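Local coordinates for ARO (armadillo repeats only protein) (PDB 5EWP), which probably acts as a protein-binding armadillo scaffold in the translocation and attachment of rhoptries to the apical pole of the malaria parasite, at residues 29-34 / 60-65; 140-145 / 191-196. All coordinates share one frame; numbering follows the deposited sequence.

Contact 1: 29-34 / 60-65; sequences QEFVNL and ALSATQ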
loop_
_atom_site.group_PDB
_atom_site.type_symbol
_atom_site.label_atom_id
_atom_site.label_comp_id
_atom_site.label_asym_id
_atom_site.label_seq_id
_atom_site.Cartn_x
_atom_site.Cartn_y
_atom_site.Cartn_z
ATOM N N GLN A 29 -6.824 5.320 -20.172
ATOM C CA GLN A 29 -6.066 4.339 -20.946
ATOM C C GLN A 29 -4.740 4.902 -21.437
ATOM O O GLN A 29 -3.719 4.201 -21.458
ATOM C CB GLN A 29 -6.869 3.833 -22.145
ATOM C CG GLN A 29 -6.167 2.711 -22.909
ATOM C CD GLN A 29 -5.995 1.455 -22.074
ATOM O OE1 GLN A 29 -6.954 0.712 -21.841
ATOM N NE2 GLN A 29 -4.780 1.210 -21.614
ATOM N N GLU A 30 -4.750 6.165 -21.839
ATOM C CA GLU A 30 -3.506 6.764 -22.336
ATOM C C GLU A 30 -2.487 6.938 -21.201
ATOM O O GLU A 30 -1.294 6.674 -21.381
ATOM C CB GLU A 30 -3.795 8.104 -23.011
ATOM C CG GLU A 30 -2.623 8.723 -23.724
ATOM C CD GLU A 30 -2.116 7.915 -24.904
ATOM O OE1 GLU A 30 -2.813 6.990 -25.371
ATOM O OE2 GLU A 30 -1.015 8.236 -25.388
ATOM N N PHE A 31 -2.959 7.357 -20.031
ATOM C CA PHE A 31 -2.084 7.417 -18.856
ATOM C C PHE A 31 -1.471 6.042 -18.558
ATOM O O PHE A 31 -0.291 5.941 -18.283
ATOM C CB PHE A 31 -2.844 7.925 -17.624
ATOM C CG PHE A 31 -2.971 9.435 -17.548
ATOM C CD1 PHE A 31 -1.886 10.254 -17.823
ATOM C CD2 PHE A 31 -4.177 10.025 -17.190
ATOM C CE1 PHE A 31 -2.003 11.637 -17.741
ATOM C CE2 PHE A 31 -4.305 11.406 -17.113
ATOM C CZ PHE A 31 -3.210 12.214 -17.385
ATOM N N VAL A 32 -2.269 4.975 -18.598
ATOM C CA VAL A 32 -1.704 3.650 -18.376
ATOM C C VAL A 32 -0.627 3.304 -19.419
ATOM O O VAL A 32 0.444 2.801 -19.071
ATOM C CB VAL A 32 -2.821 2.580 -18.357
ATOM C CG1 VAL A 32 -2.235 1.177 -18.287
ATOM C CG2 VAL A 32 -3.694 2.824 -17.149
ATOM N N ASN A 33 -0.900 3.601 -20.690
ATOM C CA ASN A 33 0.064 3.352 -21.756
ATOM C C ASN A 33 1.326 4.161 -21.569
ATOM O O ASN A 33 2.416 3.728 -21.956
ATOM C CB ASN A 33 -0.538 3.676 -23.127
ATOM C CG ASN A 33 -1.695 2.778 -23.480
ATOM O OD1 ASN A 33 -1.781 1.652 -22.995
ATOM N ND2 ASN A 33 -2.587 3.267 -24.333
ATOM N N LEU A 34 1.165 5.348 -20.987
ATOM C CA LEU A 34 2.289 6.275 -20.786
ATOM C C LEU A 34 3.156 5.925 -19.570
ATOM O O LEU A 34 4.255 6.455 -19.419
ATOM C CB LEU A 34 1.751 7.697 -20.652
ATOM C CG LEU A 34 1.340 8.387 -21.949
ATOM C CD1 LEU A 34 0.685 9.693 -21.602
ATOM C CD2 LEU A 34 2.574 8.613 -22.842
ATOM N N ALA A 60 6.498 8.033 -14.531
ATOM C CA ALA A 60 6.131 8.198 -13.129
ATOM C C ALA A 60 5.043 9.262 -12.946
ATOM O O ALA A 60 4.198 9.153 -12.058
ATOM C CB ALA A 60 7.352 8.545 -12.305
ATOM N N LEU A 61 5.071 10.294 -13.780
ATOM C CA LEU A 61 4.074 11.349 -13.699
ATOM C C LEU A 61 2.678 10.833 -14.068
ATOM O O LEU A 61 1.667 11.234 -13.488
ATOM C CB LEU A 61 4.469 12.492 -14.617
ATOM C CG LEU A 61 3.644 13.769 -14.493
ATOM C CD1 LEU A 61 3.725 14.348 -13.091
ATOM C CD2 LEU A 61 4.141 14.757 -15.535
ATOM N N SER A 62 2.639 9.933 -15.047
ATOM C CA SER A 62 1.386 9.337 -15.501
ATOM C C SER A 62 0.816 8.436 -14.412
ATOM O O SER A 62 -0.380 8.468 -14.136
ATOM C CB SER A 62 1.617 8.558 -16.792
ATOM O OG SER A 62 2.002 9.433 -17.852
ATOM N N ALA A 63 1.681 7.649 -13.781
ATOM C CA ALA A 63 1.277 6.825 -12.644
ATOM C C ALA A 63 0.708 7.715 -11.534
ATOM O O ALA A 63 -0.275 7.355 -10.882
ATOM C CB ALA A 63 2.453 5.993 -12.131
ATOM N N THR A 64 1.320 8.886 -11.330
ATOM C CA THR A 64 0.832 9.806 -10.312
ATOM C C THR A 64 -0.566 10.362 -10.676
ATOM O O THR A 64 -1.440 10.450 -9.824
ATOM C CB THR A 64 1.829 10.953 -10.086
ATOM O OG1 THR A 64 3.107 10.392 -9.741
ATOM C CG2 THR A 64 1.352 11.850 -8.968
ATOM N N GLN A 65 -0.793 10.714 -11.936
ATOM C CA GLN A 65 -2.116 11.213 -12.316
ATOM C C GLN A 65 -3.170 10.125 -12.150
ATOM O O GLN A 65 -4.310 10.414 -11.774
ATOM C CB GLN A 65 -2.137 11.725 -13.752
ATOM C CG GLN A 65 -1.187 12.912 -14.001
ATOM C CD GLN A 65 -1.446 14.108 -13.085
ATOM O OE1 GLN A 65 -0.508 14.790 -12.678
ATOM N NE2 GLN A 65 -2.710 14.368 -12.766
#

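Contact 2: 140-145 / 191-196; sequences NIDGMK and LYTQLE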
loop_
_atom_site.group_PDB
_atom_site.type_symbol
_atom_site.label_atom_id
_atom_site.label_comp_id
_atom_site.label_asym_id
_atom_site.label_seq_id
_atom_site.Cartn_x
_atom_site.Cartn_y
_atom_site.Cartn_z
ATOM N N ASN A 140 11.952 2.585 5.338
ATOM C CA ASN A 140 12.053 3.503 6.470
ATOM C C ASN A 140 11.130 4.692 6.311
ATOM O O ASN A 140 10.995 5.511 7.220
ATOM C CB ASN A 140 13.482 4.041 6.645
ATOM C CG ASN A 140 14.461 2.998 7.134
ATOM O OD1 ASN A 140 14.079 2.005 7.753
ATOM N ND2 ASN A 140 15.747 3.243 6.894
ATOM N N ILE A 141 10.445 4.771 5.182
ATOM C CA ILE A 141 9.543 5.889 4.981
ATOM C C ILE A 141 8.187 5.452 5.485
ATOM O O ILE A 141 7.614 4.506 4.959
ATOM C CB ILE A 141 9.456 6.318 3.499
ATOM C CG1 ILE A 141 10.827 6.738 2.967
ATOM C CG2 ILE A 141 8.437 7.431 3.324
ATOM C CD1 ILE A 141 10.823 7.059 1.486
ATOM N N ASP A 142 7.682 6.135 6.508
ATOM C CA ASP A 142 6.455 5.700 7.168
ATOM C C ASP A 142 5.256 5.632 6.220
ATOM O O ASP A 142 4.443 4.716 6.315
ATOM C CB ASP A 142 6.136 6.611 8.355
ATOM C CG ASP A 142 4.970 6.092 9.188
ATOM O OD1 ASP A 142 4.994 4.902 9.590
ATOM O OD2 ASP A 142 4.037 6.878 9.456
ATOM N N GLY A 143 5.137 6.596 5.309
ATOM C CA GLY A 143 4.004 6.608 4.392
ATOM C C GLY A 143 3.992 5.384 3.495
ATOM O O GLY A 143 2.952 4.793 3.221
ATOM N N MET A 144 5.177 5.023 3.030
ATOM C CA MET A 144 5.399 3.841 2.205
ATOM C C MET A 144 5.043 2.551 2.957
ATOM O O MET A 144 4.267 1.733 2.477
ATOM C CB MET A 144 6.862 3.834 1.764
ATOM C CG MET A 144 7.323 2.618 0.998
ATOM S SD MET A 144 6.635 2.460 -0.641
ATOM C CE MET A 144 7.577 1.028 -1.198
ATOM N N LYS A 145 5.596 2.371 4.151
ATOM C CA LYS A 145 5.352 1.118 4.863
ATOM C C LYS A 145 3.883 0.986 5.264
ATOM O O LYS A 145 3.321 -0.104 5.194
ATOM C CB LYS A 145 6.272 0.991 6.087
ATOM C CG LYS A 145 6.015 1.977 7.212
ATOM C CD LYS A 145 7.247 2.133 8.128
ATOM C CE LYS A 145 8.029 0.850 8.260
ATOM N NZ LYS A 145 9.104 0.959 9.283
ATOM N N LEU A 191 1.474 7.221 16.897
ATOM C CA LEU A 191 1.918 5.908 16.467
ATOM C C LEU A 191 0.820 5.298 15.598
ATOM O O LEU A 191 0.283 4.240 15.901
ATOM C CB LEU A 191 2.244 5.027 17.673
ATOM C CG LEU A 191 3.444 5.529 18.485
ATOM C CD1 LEU A 191 3.449 4.952 19.883
ATOM C CD2 LEU A 191 4.708 5.141 17.761
ATOM N N TYR A 192 0.493 6.018 14.528
ATOM C CA TYR A 192 -0.532 5.630 13.564
ATOM C C TYR A 192 -0.286 4.252 12.975
ATOM O O TYR A 192 -1.153 3.378 13.023
ATOM C CB TYR A 192 -0.595 6.656 12.437
ATOM C CG TYR A 192 -1.076 8.020 12.869
ATOM C CD1 TYR A 192 -2.145 8.158 13.750
ATOM C CD2 TYR A 192 -0.456 9.172 12.402
ATOM C CE1 TYR A 192 -2.587 9.410 14.144
ATOM C CE2 TYR A 192 -0.889 10.423 12.788
ATOM C CZ TYR A 192 -1.953 10.540 13.660
ATOM O OH TYR A 192 -2.384 11.791 14.047
ATOM N N THR A 193 0.903 4.075 12.408
ATOM C CA THR A 193 1.251 2.849 11.708
ATOM C C THR A 193 1.178 1.658 12.660
ATOM O O THR A 193 0.697 0.594 12.282
ATOM C CB THR A 193 2.658 2.950 11.082
ATOM O OG1 THR A 193 2.690 4.055 10.172
ATOM C CG2 THR A 193 3.024 1.673 10.338
ATOM N N GLN A 194 1.626 1.845 13.900
ATOM C CA GLN A 194 1.557 0.773 14.890
ATOM C C GLN A 194 0.117 0.351 15.177
ATOM O O GLN A 194 -0.199 -0.842 15.229
ATOM C CB GLN A 194 2.247 1.195 16.192
ATOM C CG GLN A 194 3.765 1.213 16.114
ATOM C CD GLN A 194 4.312 2.462 15.440
ATOM O OE1 GLN A 194 3.562 3.374 15.096
ATOM N NE2 GLN A 194 5.630 2.506 15.250
ATOM N N LEU A 195 -0.751 1.337 15.362
ATOM C CA LEU A 195 -2.152 1.074 15.638
ATOM C C LEU A 195 -2.814 0.389 14.449
ATOM O O LEU A 195 -3.591 -0.554 14.623
ATOM C CB LEU A 195 -2.883 2.364 15.995
ATOM C CG LEU A 195 -4.366 2.200 16.334
ATOM C CD1 LEU A 195 -4.593 1.074 17.320
ATOM C CD2 LEU A 195 -4.882 3.502 16.917
ATOM N N GLU A 196 -2.498 0.853 13.241
ATOM C CA GLU A 196 -3.075 0.236 12.043
ATOM C C GLU A 196 -2.622 -1.218 11.914
ATOM O O GLU A 196 -3.408 -2.097 11.553
ATOM C CB GLU A 196 -2.708 1.040 10.790
ATOM C CG GLU A 196 -3.336 2.428 10.770
ATOM C CD GLU A 196 -2.863 3.292 9.613
ATOM O OE1 GLU A 196 -2.067 2.805 8.776
ATOM O OE2 GLU A 196 -3.280 4.469 9.551
HETATM O O HOH W 1 2.901 6.118 12.181
#

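Contact 1: 29-34 / 60-65
S62 fits between F31 and L34 where helix 58-70 crosses helix 28-34, a near-antiparallel crossing toward the N-terminal end of the armadillo solenoid, the two short axes running at 145° to each other and coming within 8.2 Å. The small residue lets the backbones close up: its CB lies 3.6 Å from F31 O, and its OG is 3.3 Å from L34 CB. That same OG also sits at the edge of the F31 ring, 4.0 Å from CD1. With OG beside its own backbone N (chi1 -65°), the hydroxyl is hydrogen-bonded to I58 O one turn back, so the polar atom is satisfied within its own helix and adds only van der Waals contact here. One turn on, Q65 lays its CB over a face of the F31 ring in a CH-pi contact, 3.9 Å from the ring centroid and slightly off centre. Q65 CG continues past the rim near CZ, and a bend at chi2 carries the amide away from helix 28-34. Helix 14-25 adds to this core, F19 meeting the F31 ring at about 60° and Y23 touching Q65, while helix 87-95 packs against both partners through V90 on V32 and F91 on A63.

Contact 2: 140-145 / 191-196
The N-terminal turns of two helices of the armadillo solenoid, 142-156 and 192-205, are joined by the side chains of D142 and T193. D142 is the first residue of its helix and T193 the second of its own. The hydroxyl of T193 donates from OG1 to D142 OD1 across a short 2.5 Å, reaching the carboxylate on the syn side and 20° out of its plane. The other oxygen is engaged through water: one ordered molecule donates to D142 OD2 at 3.0 Å and accepts from T193 N at 2.9 Å. Carboxylate, hydroxyl, backbone amide and water thus close a small ring. The rotamer of T193 makes this possible, because with chi1 at -59° OG1 lies beside its backbone N, so OG1 meets D142 OD1 directly while the backbone N-H reaches the same carboxylate only through the water. CG2, anti to that nitrogen, comes only loosely against K145, 4.3 Å from its CG. A146 also touches T193, while K145 packs on L178. Two bonds, one direct and one through water, therefore hold D142 by both oxygens and should limit rotation of the carboxylate. The water takes up an amide N-H of a first helical turn, and a negative charge close to the starts of both helices would probably be stabilised by their dipoles.

In the fold
Contact 1 closes before contact 2 opens, so they come in series along the chain. Their centres are 27 Å apart and their nearest atoms about 13 Å, without touching, and they lie on opposite sides of the chain's centre. Helix 100-113 lies between them in sequence and packs on one segment of each: on A60, A63 and T64 of 60-65, and on I141 and M144 of 140-145. Contact 1 is a buried crossing in the N-terminal part, held by van der Waals and CH-pi contacts with no hydrogen bond between its segments; contact 2 is a partly exposed, polar clasp further along. They join helices at two points along an armadillo solenoid, whose elongated surface probably serves to bind partner proteins.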